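Pectate lyase/Amb allergen (PDB 4HWV) probably cleaves pectate, a plant cell-wall polysaccharide, as a secreted, calcium-binding lyase of polysaccharide lyase family 1. Local coordinates at residues 293-304 / 326-337. Residues are numbered along the deposited sequence; the frame is centred on the assembly and turned at random.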
ATOM      1  N   SER A 293      -1.346  -9.308 -22.917  1.00  3.03           N
ATOM      2  CA  SER A 293      -0.312  -8.581 -23.643  1.00  3.50           C
ATOM      3  C   SER A 293      -0.092  -7.201 -23.032  1.00  3.03           C
ATOM      4  O   SER A 293      -1.046  -6.520 -22.633  1.00  3.47           O
ATOM      5  CB  SER A 293      -0.705  -8.447 -25.117  1.00  4.40           C
ATOM      6  OG  SER A 293      -1.999  -7.874 -25.250  1.00  4.80           O
ATOM      7  N   ASN A 294       1.172  -6.794 -22.956  1.00  3.48           N
ATOM      8  CA  ASN A 294       1.511  -5.403 -22.648  1.00  3.20           C
ATOM      9  C   ASN A 294       0.973  -4.928 -21.300  1.00  3.43           C
ATOM     10  O   ASN A 294       0.652  -3.747 -21.148  1.00  3.84           O
ATOM     11  CB  ASN A 294       0.999  -4.471 -23.766  1.00  4.08           C
ATOM     12  CG  ASN A 294       1.402  -4.959 -25.143  1.00  4.26           C
ATOM     13  OD1 ASN A 294       2.585  -5.218 -25.390  1.00  5.58           O
ATOM     14  ND2 ASN A 294       0.419  -5.106 -26.044  1.00  4.80           N
ATOM     15  N   ASN A 295       0.877  -5.841 -20.335  1.00  3.42           N
ATOM     16  CA  ASN A 295       0.407  -5.489 -18.985  1.00  3.39           C
ATOM     17  C   ASN A 295       1.578  -5.305 -18.031  1.00  3.28           C
ATOM     18  O   ASN A 295       2.676  -5.799 -18.285  1.00  4.13           O
ATOM     19  CB  ASN A 295      -0.495  -6.587 -18.396  1.00  3.47           C
ATOM     20  CG  ASN A 295      -1.691  -6.900 -19.261  1.00  3.61           C
ATOM     21  OD1 ASN A 295      -2.666  -6.146 -19.289  1.00  3.90           O
ATOM     22  ND2 ASN A 295      -1.642  -8.029 -19.949  1.00  3.36           N
ATOM     23  N   HIS A 296       1.332  -4.587 -16.938  1.00  3.73           N
ATOM     24  CA  HIS A 296       2.278  -4.474 -15.838  1.00  4.13           C
ATOM     25  C   HIS A 296       1.681  -5.199 -14.632  1.00  3.93           C
ATOM     26  O   HIS A 296       0.689  -4.749 -14.073  1.00  4.77           O
ATOM     27  CB  HIS A 296       2.497  -2.998 -15.506  1.00  4.50           C
ATOM     28  CG  HIS A 296       3.494  -2.761 -14.414  1.00  4.61           C
ATOM     29  ND1 HIS A 296       3.593  -1.546 -13.774  1.00  5.15           N
ATOM     30  CD2 HIS A 296       4.443  -3.559 -13.864  1.00  5.12           C
ATOM     31  CE1 HIS A 296       4.573  -1.598 -12.888  1.00  5.08           C
ATOM     32  NE2 HIS A 296       5.105  -2.809 -12.922  1.00  5.81           N
ATOM     33  N   PHE A 297       2.274  -6.330 -14.261  1.00  3.63           N
ATOM     34  CA  PHE A 297       1.846  -7.088 -13.091  1.00  3.60           C
ATOM     35  C   PHE A 297       2.895  -6.891 -12.021  1.00  4.04           C
ATOM     36  O   PHE A 297       4.067  -7.139 -12.277  1.00  5.82           O
ATOM     37  CB  PHE A 297       1.797  -8.593 -13.392  1.00  4.37           C
ATOM     38  CG  PHE A 297       0.882  -8.981 -14.527  1.00  4.29           C
ATOM     39  CD1 PHE A 297      -0.474  -9.205 -14.310  1.00  4.78           C
ATOM     40  CD2 PHE A 297       1.378  -9.152 -15.815  1.00  4.83           C
ATOM     41  CE1 PHE A 297      -1.314  -9.588 -15.352  1.00  5.36           C
ATOM     42  CE2 PHE A 297       0.537  -9.540 -16.867  1.00  4.99           C
ATOM     43  CZ  PHE A 297      -0.808  -9.761 -16.631  1.00  4.65           C
ATOM     44  N   HIS A 298       2.505  -6.457 -10.830  1.00  3.65           N
ATOM     45  CA  HIS A 298       3.522  -6.217  -9.806  1.00  4.62           C
ATOM     46  C   HIS A 298       3.027  -6.463  -8.405  1.00  4.48           C
ATOM     47  O   HIS A 298       1.847  -6.285  -8.118  1.00  5.58           O
ATOM     48  CB  HIS A 298       4.167  -4.816  -9.943  1.00  5.37           C
ATOM     49  CG  HIS A 298       3.249  -3.655  -9.654  1.00  5.05           C
ATOM     50  ND1 HIS A 298       3.132  -3.089  -8.398  1.00  5.56           N
ATOM     51  CD2 HIS A 298       2.461  -2.909 -10.474  1.00  6.30           C
ATOM     52  CE1 HIS A 298       2.304  -2.060  -8.455  1.00  6.41           C
ATOM     53  NE2 HIS A 298       1.876  -1.935  -9.702  1.00  6.48           N
ATOM     54  N   ASP A 299       3.938  -6.891  -7.535  1.00  3.82           N
ATOM     55  CA  ASP A 299       3.682  -6.934  -6.093  1.00  3.86           C
ATOM     56  C   ASP A 299       2.540  -7.887  -5.735  1.00  3.52           C
ATOM     57  O   ASP A 299       1.439  -7.492  -5.339  1.00  4.31           O
ATOM     58  CB  ASP A 299       3.461  -5.526  -5.541  1.00  4.47           C
ATOM     59  CG  ASP A 299       4.720  -4.692  -5.628  1.00  6.77           C
ATOM     60  OD1 ASP A 299       5.688  -5.015  -4.915  1.00  9.02           O
ATOM     61  OD2 ASP A 299       4.778  -3.774  -6.446  1.00  7.86           O
ATOM     62  N   HIS A 300       2.851  -9.172  -5.843  1.00  3.85           N
ATOM     63  CA  HIS A 300       1.865 -10.207  -5.609  1.00  3.56           C
ATOM     64  C   HIS A 300       2.592 -11.534  -5.487  1.00  4.47           C
ATOM     65  O   HIS A 300       3.691 -11.699  -6.051  1.00  4.63           O
ATOM     66  CB  HIS A 300       0.874 -10.231  -6.778  1.00  3.82           C
ATOM     67  CG  HIS A 300      -0.195 -11.260  -6.641  1.00  3.45           C
ATOM     68  ND1 HIS A 300      -1.393 -11.006  -5.999  1.00  3.82           N
ATOM     69  CD2 HIS A 300      -0.256 -12.539  -7.079  1.00  3.71           C
ATOM     70  CE1 HIS A 300      -2.136 -12.096  -6.032  1.00  4.35           C
ATOM     71  NE2 HIS A 300      -1.477 -13.034  -6.692  1.00  3.81           N
ATOM     72  N   ASP A 301       1.997 -12.478  -4.755  1.00  4.68           N
ATOM     73  CA  ASP A 301       2.629 -13.770  -4.532  1.00  5.10           C
ATOM     74  C   ASP A 301       2.375 -14.732  -5.712  1.00  4.43           C
ATOM     75  O   ASP A 301       3.252 -14.903  -6.579  1.00  5.07           O
ATOM     76  CB  ASP A 301       2.160 -14.352  -3.185  1.00  5.97           C
ATOM     77  CG  ASP A 301       2.892 -15.601  -2.802  1.00  7.17           C
ATOM     78  OD1 ASP A 301       3.551 -16.223  -3.656  1.00  6.60           O
ATOM     79  OD2 ASP A 301       2.803 -15.971  -1.614  1.00  9.58           O
ATOM     80  N   LYS A 302       1.188 -15.341  -5.763  1.00  4.71           N
ATOM     81  CA  LYS A 302       0.894 -16.392  -6.738  1.00  5.08           C
ATOM     82  C   LYS A 302       0.189 -15.788  -7.943  1.00  4.24           C
ATOM     83  O   LYS A 302      -1.026 -15.560  -7.924  1.00  5.08           O
ATOM     84  CB  LYS A 302       0.032 -17.472  -6.090  1.00  7.09           C
ATOM     85  CG  LYS A 302       0.750 -18.110  -4.910  1.00  9.92           C
ATOM     86  CD  LYS A 302      -0.139 -19.026  -4.096  1.00 12.70           C
ATOM     87  CE  LYS A 302       0.591 -19.524  -2.855  1.00 15.12           C
ATOM     88  NZ  LYS A 302      -0.274 -20.351  -1.960  1.00 17.84           N
ATOM     89  N   ALA A 303       0.940 -15.525  -9.008  1.00  4.46           N
ATOM     90  CA  ALA A 303       0.414 -14.668 -10.077  1.00  4.63           C
ATOM     91  C   ALA A 303      -0.631 -15.314 -11.009  1.00  4.14           C
ATOM     92  O   ALA A 303      -1.750 -14.794 -11.140  1.00  4.01           O
ATOM     93  CB  ALA A 303       1.564 -14.109 -10.879  1.00  5.34           C
ATOM     94  N   PHE A 304      -0.249 -16.400 -11.684  1.00  3.59           N
ATOM     95  CA  PHE A 304      -1.086 -16.990 -12.733  1.00  3.93           C
ATOM     96  C   PHE A 304      -1.169 -18.504 -12.583  1.00  3.72           C
ATOM     97  O   PHE A 304      -0.198 -19.214 -12.858  1.00  5.08           O
ATOM     98  CB  PHE A 304      -0.532 -16.665 -14.129  1.00  4.70           C
ATOM     99  CG  PHE A 304      -0.151 -15.235 -14.298  1.00  4.67           C
ATOM    100  CD1 PHE A 304      -1.127 -14.260 -14.367  1.00  6.03           C
ATOM    101  CD2 PHE A 304       1.182 -14.858 -14.395  1.00  4.94           C
ATOM    102  CE1 PHE A 304      -0.785 -12.910 -14.508  1.00  5.98           C
ATOM    103  CE2 PHE A 304       1.539 -13.532 -14.532  1.00  5.94           C
ATOM    104  CZ  PHE A 304       0.554 -12.551 -14.594  1.00  6.40           C
ATOM    105  N   PHE A 326       1.171 -15.133 -23.258  1.00  3.50           N
ATOM    106  CA  PHE A 326       1.646 -13.962 -22.497  1.00  3.39           C
ATOM    107  C   PHE A 326       2.756 -13.297 -23.304  1.00  3.55           C
ATOM    108  O   PHE A 326       3.785 -13.924 -23.561  1.00  4.76           O
ATOM    109  CB  PHE A 326       2.323 -14.365 -21.170  1.00  4.50           C
ATOM    110  CG  PHE A 326       1.409 -14.917 -20.108  1.00  4.55           C
ATOM    111  CD1 PHE A 326       1.060 -16.271 -20.097  1.00  4.95           C
ATOM    112  CD2 PHE A 326       0.988 -14.101 -19.061  1.00  4.36           C
ATOM    113  CE1 PHE A 326       0.284 -16.806 -19.069  1.00  5.71           C
ATOM    114  CE2 PHE A 326       0.206 -14.628 -18.026  1.00  4.91           C
ATOM    115  CZ  PHE A 326      -0.143 -15.990 -18.032  1.00  5.22           C
ATOM    116  N   HIS A 327       2.601 -12.021 -23.655  1.00  3.25           N
ATOM    117  CA  HIS A 327       3.709 -11.325 -24.290  1.00  3.69           C
ATOM    118  C   HIS A 327       3.740  -9.844 -23.963  1.00  3.57           C
ATOM    119  O   HIS A 327       2.697  -9.208 -23.784  1.00  3.96           O
ATOM    120  CB  HIS A 327       3.770 -11.567 -25.821  1.00  4.37           C
ATOM    121  CG  HIS A 327       2.712 -10.873 -26.619  1.00  4.69           C
ATOM    122  ND1 HIS A 327       2.853  -9.580 -27.076  1.00  5.07           N
ATOM    123  CD2 HIS A 327       1.523 -11.313 -27.091  1.00  5.01           C
ATOM    124  CE1 HIS A 327       1.793  -9.254 -27.802  1.00  5.50           C
ATOM    125  NE2 HIS A 327       0.967 -10.287 -27.822  1.00  5.65           N
ATOM    126  N   GLY A 328       4.955  -9.307 -23.890  1.00  3.63           N
ATOM    127  CA  GLY A 328       5.148  -7.887 -23.673  1.00  3.81           C
ATOM    128  C   GLY A 328       4.829  -7.432 -22.267  1.00  3.65           C
ATOM    129  O   GLY A 328       4.683  -6.240 -22.013  1.00  4.13           O
ATOM    130  N   ASN A 329       4.715  -8.373 -21.329  1.00  3.35           N
ATOM    131  CA  ASN A 329       4.354  -8.000 -19.968  1.00  3.95           C
ATOM    132  C   ASN A 329       5.573  -7.717 -19.111  1.00  4.12           C
ATOM    133  O   ASN A 329       6.661  -8.264 -19.351  1.00  4.92           O
ATOM    134  CB  ASN A 329       3.528  -9.110 -19.302  1.00  4.83           C
ATOM    135  CG  ASN A 329       2.271  -9.458 -20.090  1.00  3.78           C
ATOM    136  OD1 ASN A 329       1.328  -8.673 -20.151  1.00  4.27           O
ATOM    137  ND2 ASN A 329       2.257 -10.642 -20.697  1.00  3.89           N
ATOM    138  N   HIS A 330       5.368  -6.864 -18.111  1.00  3.81           N
ATOM    139  CA  HIS A 330       6.333  -6.636 -17.048  1.00  4.23           C
ATOM    140  C   HIS A 330       5.841  -7.438 -15.842  1.00  4.37           C
ATOM    141  O   HIS A 330       4.769  -7.163 -15.310  1.00  5.30           O
ATOM    142  CB  HIS A 330       6.387  -5.145 -16.729  1.00  4.30           C
ATOM    143  CG  HIS A 330       7.542  -4.734 -15.866  1.00  4.18           C
ATOM    144  ND1 HIS A 330       7.689  -3.434 -15.436  1.00  5.48           N
ATOM    145  CD2 HIS A 330       8.622  -5.415 -15.402  1.00  4.46           C
ATOM    146  CE1 HIS A 330       8.794  -3.334 -14.715  1.00  6.00           C
ATOM    147  NE2 HIS A 330       9.377  -4.521 -14.675  1.00  5.16           N
ATOM    148  N   PHE A 331       6.620  -8.455 -15.451  1.00  3.78           N
ATOM    149  CA  PHE A 331       6.319  -9.305 -14.302  1.00  3.89           C
ATOM    150  C   PHE A 331       7.268  -8.859 -13.187  1.00  4.24           C
ATOM    151  O   PHE A 331       8.404  -9.338 -13.107  1.00  4.85           O
ATOM    152  CB  PHE A 331       6.601 -10.773 -14.636  1.00  4.13           C
ATOM    153  CG  PHE A 331       5.734 -11.366 -15.738  1.00  4.46           C
ATOM    154  CD1 PHE A 331       4.335 -11.235 -15.746  1.00  4.73           C
ATOM    155  CD2 PHE A 331       6.329 -12.114 -16.736  1.00  4.65           C
ATOM    156  CE1 PHE A 331       3.579 -11.837 -16.751  1.00  5.30           C
ATOM    157  CE2 PHE A 331       5.578 -12.730 -17.742  1.00  4.92           C
ATOM    158  CZ  PHE A 331       4.204 -12.612 -17.737  1.00  4.88           C
ATOM    159  N   GLN A 332       6.819  -7.931 -12.345  1.00  3.90           N
ATOM    160  CA  GLN A 332       7.700  -7.262 -11.386  1.00  4.73           C
ATOM    161  C   GLN A 332       7.315  -7.591  -9.953  1.00  4.82           C
ATOM    162  O   GLN A 332       6.148  -7.487  -9.587  1.00  5.53           O
ATOM    163  CB  GLN A 332       7.636  -5.747 -11.611  1.00  5.54           C
ATOM    164  CG  GLN A 332       8.539  -4.950 -10.683  1.00  6.31           C
ATOM    165  CD  GLN A 332       8.487  -3.461 -10.938  1.00  7.56           C
ATOM    166  OE1 GLN A 332       7.517  -2.942 -11.476  1.00  9.15           O
ATOM    167  NE2 GLN A 332       9.526  -2.760 -10.517  1.00  9.41           N
ATOM    168  N   ASN A 333       8.286  -7.984  -9.138  1.00  4.38           N
ATOM    169  CA  ASN A 333       7.997  -8.278  -7.735  1.00  4.72           C
ATOM    170  C   ASN A 333       6.862  -9.280  -7.583  1.00  4.48           C
ATOM    171  O   ASN A 333       5.966  -9.100  -6.749  1.00  4.31           O
ATOM    172  CB  ASN A 333       7.670  -7.005  -6.945  1.00  6.55           C
ATOM    173  CG  ASN A 333       8.775  -6.000  -6.988  1.00  8.86           C
ATOM    174  OD1 ASN A 333       9.920  -6.317  -7.330  1.00  9.10           O
ATOM    175  ND2 ASN A 333       8.445  -4.769  -6.653  1.00 11.68           N
ATOM    176  N   LEU A 334       6.911 -10.345  -8.383  1.00  4.71           N
ATOM    177  CA  LEU A 334       5.991 -11.470  -8.238  1.00  4.75           C
ATOM    178  C   LEU A 334       6.774 -12.644  -7.663  1.00  5.06           C
ATOM    179  O   LEU A 334       7.920 -12.904  -8.069  1.00  5.50           O
ATOM    180  CB  LEU A 334       5.377 -11.879  -9.583  1.00  5.12           C
ATOM    181  CG  LEU A 334       4.732 -10.769 -10.418  1.00  4.80           C
ATOM    182  CD1 LEU A 334       4.217 -11.346 -11.743  1.00  5.08           C
ATOM    183  CD2 LEU A 334       3.585 -10.106  -9.637  1.00  4.73           C
ATOM    184  N   ARG A 335       6.152 -13.378  -6.746  1.00  4.56           N
ATOM    185  CA  ARG A 335       6.874 -14.460  -6.089  1.00  5.26           C
ATOM    186  C   ARG A 335       6.908 -15.778  -6.861  1.00  5.27           C
ATOM    187  O   ARG A 335       7.946 -16.441  -6.912  1.00  5.84           O
ATOM    188  CB  ARG A 335       6.307 -14.689  -4.684  1.00  6.30           C
ATOM    189  CG  ARG A 335       6.955 -15.817  -3.910  1.00  7.78           C
ATOM    190  CD  ARG A 335       6.793 -15.578  -2.417  1.00  9.75           C
ATOM    191  NE  ARG A 335       7.210 -16.700  -1.584  1.00 10.89           N
ATOM    192  CZ  ARG A 335       8.463 -16.928  -1.197  1.00 11.31           C
ATOM    193  NH1 ARG A 335       9.431 -16.132  -1.622  1.00 11.62           N
ATOM    194  NH2 ARG A 335       8.742 -17.965  -0.407  1.00 12.89           N
ATOM    195  N   GLN A 336       5.784 -16.169  -7.458  1.00  5.13           N
ATOM    196  CA  GLN A 336       5.700 -17.487  -8.092  1.00  5.33           C
ATOM    197  C   GLN A 336       4.511 -17.559  -9.038  1.00  4.81           C
ATOM    198  O   GLN A 336       3.760 -16.582  -9.188  1.00  4.41           O
ATOM    199  CB  GLN A 336       5.608 -18.600  -7.036  1.00  6.37           C
ATOM    200  CG  GLN A 336       4.384 -18.475  -6.125  1.00  7.09           C
ATOM    201  CD  GLN A 336       4.401 -19.473  -4.995  1.00  7.65           C
ATOM    202  OE1 GLN A 336       4.543 -20.673  -5.228  1.00  9.35           O
ATOM    203  NE2 GLN A 336       4.277 -18.980  -3.760  1.00  8.34           N
ATOM    204  N   ARG A 337       4.352 -18.718  -9.676  1.00  5.32           N
ATOM    205  CA  ARG A 337       3.308 -18.916 -10.687  1.00  5.03           C
ATOM    206  C   ARG A 337       3.381 -17.852 -11.776  1.00  4.66           C
ATOM    207  O   ARG A 337       2.398 -17.165 -12.073  1.00  5.02           O
ATOM    208  CB  ARG A 337       1.904 -18.940 -10.080  1.00  5.22           C
ATOM    209  CG  ARG A 337       1.702 -20.000  -9.024  1.00  5.62           C
ATOM    210  CD  ARG A 337       0.195 -20.124  -8.771  1.00  6.76           C
ATOM    211  NE  ARG A 337      -0.124 -20.988  -7.636  1.00  7.37           N
ATOM    212  CZ  ARG A 337      -1.300 -21.009  -7.018  1.00  7.81           C
ATOM    213  NH1 ARG A 337      -2.271 -20.171  -7.371  1.00  7.53           N
ATOM    214  NH2 ARG A 337      -1.500 -21.869  -6.033  1.00  9.08           N
TER
HETATM  215  O   HOH W   1       4.867  -4.442 -24.068  1.00  7.62           O
HETATM  216  O   HOH W   2       4.616 -17.724  -0.793  1.00 14.97           O
HETATM  217  O   HOH W   3      -2.423 -17.838  -9.049  1.00  6.92           O
HETATM  218  O   HOH W   4       0.628 -22.682  -3.817  1.00 25.73           O
HETATM  219  O   HOH W   5      -2.746 -21.541  -3.146  1.00 38.34           O
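N295 and N329 lie side by side, pointing the same way, their amide planes nearly parallel (6° apart), and N329 OD1 accepts two hydrogen bonds, from N295 N (2.9 Å) and from N295 ND2 (3.0 Å), arriving from opposite faces of its plane. Next to them F297 and F331 point the same way into the interior, their rings inclined by 28° and displaced so that they scarcely overlap, with F297 CD2 3.6 Å from F331 CE1. F304 points CZ at the centre of one F297 face and receives the edge of F326 on its own face, F326 CE2 lying over the ring centre; L334 CD1 packs against A303 CB and F297 CB. On the outer face H296, its CG anti to the backbone N (chi1 -178°), lies alongside H330 and sends NE2 in its ring plane to Q332 OE1 at 2.8 Å. Segments 293-304 and 326-337 belong to successive coils of the right-handed parallel beta-helix of pectate lyases, setting like beside like at N295/N329, H296/H330 and F297/F331; backbone bonds such as Q332 N to F297 O (2.9 Å) join them. Past the corner, D301 OD1 accepts from Q336 NE2 (2.9 Å) on its syn side, while water joins D301 OD2 to R335 NE. K302 CD sits over the guanidinium face of R337, whose side chain is about 5 Å from those of the calcium ligands D278 and D282. I239 O and N242 N hold the N295 amide, and E354 meets H330 NE2.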